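PDB 4OMZ: NolR from Sinorhizobium fredii, which probably binds DNA as an ArsR-type helix-turn-helix transcription factor that regulates rhizobial nodulation and symbiosis genes. Local coordinates for residues A[29-34]-A[63-68]. Residues are numbered along the deposited sequence; the frame is centred on the assembly and turned at random.
With PO4 (phosphate ion), chain J.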
loop_
_atom_site.group_PDB
_atom_site.type_symbol
_atom_site.label_atom_id
_atom_site.label_comp_id
_atom_site.label_asym_id
_atom_site.label_seq_id
_atom_site.Cartn_x
_atom_site.Cartn_y
_atom_site.Cartn_z
ATOM N N PRO A 29 1.067 0.605 -9.595
ATOM C CA PRO A 29 2.324 0.145 -10.205
ATOM C C PRO A 29 3.142 1.287 -10.809
ATOM O O PRO A 29 4.370 1.339 -10.645
ATOM C CB PRO A 29 1.855 -0.831 -11.291
ATOM C CG PRO A 29 0.427 -0.482 -11.543
ATOM C CD PRO A 29 -0.116 0.015 -10.246
ATOM N N LYS A 30 2.460 2.205 -11.481
ATOM C CA LYS A 30 3.142 3.318 -12.117
ATOM C C LYS A 30 3.747 4.204 -11.031
ATOM O O LYS A 30 4.907 4.590 -11.111
ATOM C CB LYS A 30 2.183 4.112 -13.006
ATOM C CG LYS A 30 1.792 3.406 -14.299
ATOM C CD LYS A 30 2.991 3.153 -15.198
ATOM C CE LYS A 30 2.570 2.514 -16.515
ATOM N NZ LYS A 30 1.850 1.228 -16.303
ATOM N N ARG A 31 2.961 4.491 -9.997
ATOM C CA ARG A 31 3.428 5.292 -8.865
ATOM C C ARG A 31 4.580 4.627 -8.117
ATOM O O ARG A 31 5.468 5.302 -7.603
ATOM C CB ARG A 31 2.279 5.561 -7.897
ATOM C CG ARG A 31 1.903 7.017 -7.794
ATOM C CD ARG A 31 0.438 7.220 -8.073
ATOM N NE ARG A 31 -0.437 6.530 -7.134
ATOM C CZ ARG A 31 -1.703 6.232 -7.402
ATOM N NH1 ARG A 31 -2.222 6.556 -8.580
ATOM N NH2 ARG A 31 -2.445 5.601 -6.507
ATOM N N LEU A 32 4.555 3.302 -8.061
ATOM C CA LEU A 32 5.630 2.539 -7.446
ATOM C C LEU A 32 6.930 2.704 -8.236
ATOM O O LEU A 32 8.000 2.936 -7.656
ATOM C CB LEU A 32 5.229 1.069 -7.356
ATOM C CG LEU A 32 5.392 0.357 -6.019
ATOM C CD1 LEU A 32 5.019 1.275 -4.870
ATOM C CD2 LEU A 32 4.516 -0.883 -6.003
ATOM N N LEU A 33 6.827 2.608 -9.563
ATOM C CA LEU A 33 7.983 2.792 -10.443
ATOM C C LEU A 33 8.531 4.223 -10.356
ATOM O O LEU A 33 9.753 4.446 -10.311
ATOM C CB LEU A 33 7.610 2.448 -11.886
ATOM C CG LEU A 33 7.246 0.980 -12.129
ATOM C CD1 LEU A 33 6.700 0.783 -13.530
ATOM C CD2 LEU A 33 8.447 0.074 -11.890
ATOM N N ILE A 34 7.610 5.185 -10.335
ATOM C CA ILE A 34 7.944 6.590 -10.144
ATOM C C ILE A 34 8.702 6.813 -8.832
ATOM O O ILE A 34 9.746 7.451 -8.823
ATOM C CB ILE A 34 6.684 7.475 -10.152
ATOM C CG1 ILE A 34 6.054 7.497 -11.546
ATOM C CG2 ILE A 34 7.021 8.886 -9.687
ATOM C CD1 ILE A 34 4.614 7.970 -11.560
ATOM N N LEU A 63 2.059 12.472 -10.101
ATOM C CA LEU A 63 2.839 13.411 -9.308
ATOM C C LEU A 63 1.905 14.205 -8.420
ATOM O O LEU A 63 2.263 14.561 -7.296
ATOM C CB LEU A 63 3.636 14.340 -10.218
ATOM C CG LEU A 63 4.835 13.694 -10.905
ATOM C CD1 LEU A 63 5.551 14.726 -11.765
ATOM C CD2 LEU A 63 5.789 13.073 -9.898
ATOM N N SER A 64 0.706 14.487 -8.925
ATOM C CA SER A 64 -0.254 15.211 -8.111
ATOM C C SER A 64 -0.721 14.365 -6.930
ATOM O O SER A 64 -0.785 14.867 -5.797
ATOM C CB SER A 64 -1.451 15.653 -8.955
ATOM O OG SER A 64 -2.566 15.966 -8.136
ATOM N N LYS A 65 -1.013 13.082 -7.171
ATOM C CA LYS A 65 -1.500 12.292 -6.024
ATOM C C LYS A 65 -0.372 12.040 -4.997
ATOM O O LYS A 65 -0.617 11.967 -3.782
ATOM C CB LYS A 65 -2.127 10.977 -6.482
ATOM C CG LYS A 65 -2.208 9.926 -5.374
ATOM C CD LYS A 65 -3.647 9.460 -5.137
ATOM C CE LYS A 65 -3.804 8.693 -3.825
ATOM N NZ LYS A 65 -4.956 7.749 -3.852
ATOM N N LEU A 66 0.855 11.912 -5.498
ATOM C CA LEU A 66 2.027 11.756 -4.650
ATOM C C LEU A 66 2.307 13.014 -3.837
ATOM O O LEU A 66 2.733 12.924 -2.685
ATOM C CB LEU A 66 3.259 11.407 -5.491
ATOM C CG LEU A 66 3.403 10.014 -6.102
ATOM C CD1 LEU A 66 4.726 9.863 -6.860
ATOM C CD2 LEU A 66 3.283 8.974 -5.005
ATOM N N ARG A 67 2.092 14.184 -4.440
ATOM C CA ARG A 67 2.302 15.444 -3.728
ATOM C C ARG A 67 1.242 15.587 -2.649
ATOM O O ARG A 67 1.507 16.144 -1.577
ATOM C CB ARG A 67 2.250 16.664 -4.656
ATOM C CG ARG A 67 3.448 16.851 -5.579
ATOM C CD ARG A 67 3.292 18.114 -6.414
ATOM N NE ARG A 67 3.792 19.284 -5.698
ATOM C CZ ARG A 67 4.377 20.325 -6.284
ATOM N NH1 ARG A 67 4.511 20.353 -7.604
ATOM N NH2 ARG A 67 4.815 21.344 -5.554
ATOM N N ALA A 68 0.041 15.087 -2.942
ATOM C CA ALA A 68 -1.062 15.149 -1.984
ATOM C C ALA A 68 -0.730 14.407 -0.678
ATOM O O ALA A 68 -1.187 14.789 0.400
ATOM C CB ALA A 68 -2.331 14.586 -2.606
HETATM P P PO4 J . 2.992 -1.722 -15.297
HETATM O O1 PO4 J . 3.332 -1.972 -13.847
HETATM O O2 PO4 J . 1.535 -1.337 -15.405
HETATM O O3 PO4 J . 3.848 -0.593 -15.822
HETATM O O4 PO4 J . 3.258 -2.980 -16.091
#
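Leu63 meets Ile34 through CD2: Leu63 CD2 lies 4.4 Å from Ile34 CG2. The CB of Leu63 points away from residues 29-34, but the end of the side chain comes nearer. Leu48 of helix 45-51 touches both side chains.

Lys65 covers one face of the Arg31 guanidinium, with CG 4.2 Å above the plane, over its centre. No hydrogen bond joins the two. Lys65 NZ is 4.2 Å from Arg31 NH2, and these like charges would probably repel. The guanidinium is held from elsewhere, by hydrogen bonds from NE to Ala25 O and from NH2 to Ser24 O, near the end of helix 10-26. The chain of Arg31 is bent at chi2 and chi3 (61°), which sets the guanidinium beside Lys65 with NE and NH2 at the carbonyls of Ala25 and Ser24.

Helix 56-68 is the second helix of the helix-turn-helix, after helix 45-51, and by homology with ArsR proteins probably the recognition helix. Helix 29-40 packs behind it within the winged helix domain. The axes of the two short segments cross at -73° and approach to 10.9 Å.

Leu66 is buried and touches two residues of helix 29-40. Its CD2 is 3.7 Å from Arg31 CG, so a leucine methyl packs on the aliphatic part of the arginine. Its CD1 is 3.8 Å from Ile34 CG2. Ile34 CG2, anti to the backbone N, is the branch that meets both leucines.

On helix 29-40, Lys30 NZ hydrogen-bonds a phosphate ion, probably from the crystallisation liquor, 2.7 Å to PO4 O3. His13 ND1 of the second subunit bonds the same ion. A methionine in place of Lys30 would probably leave the phosphate without its positively charged partner on this helix.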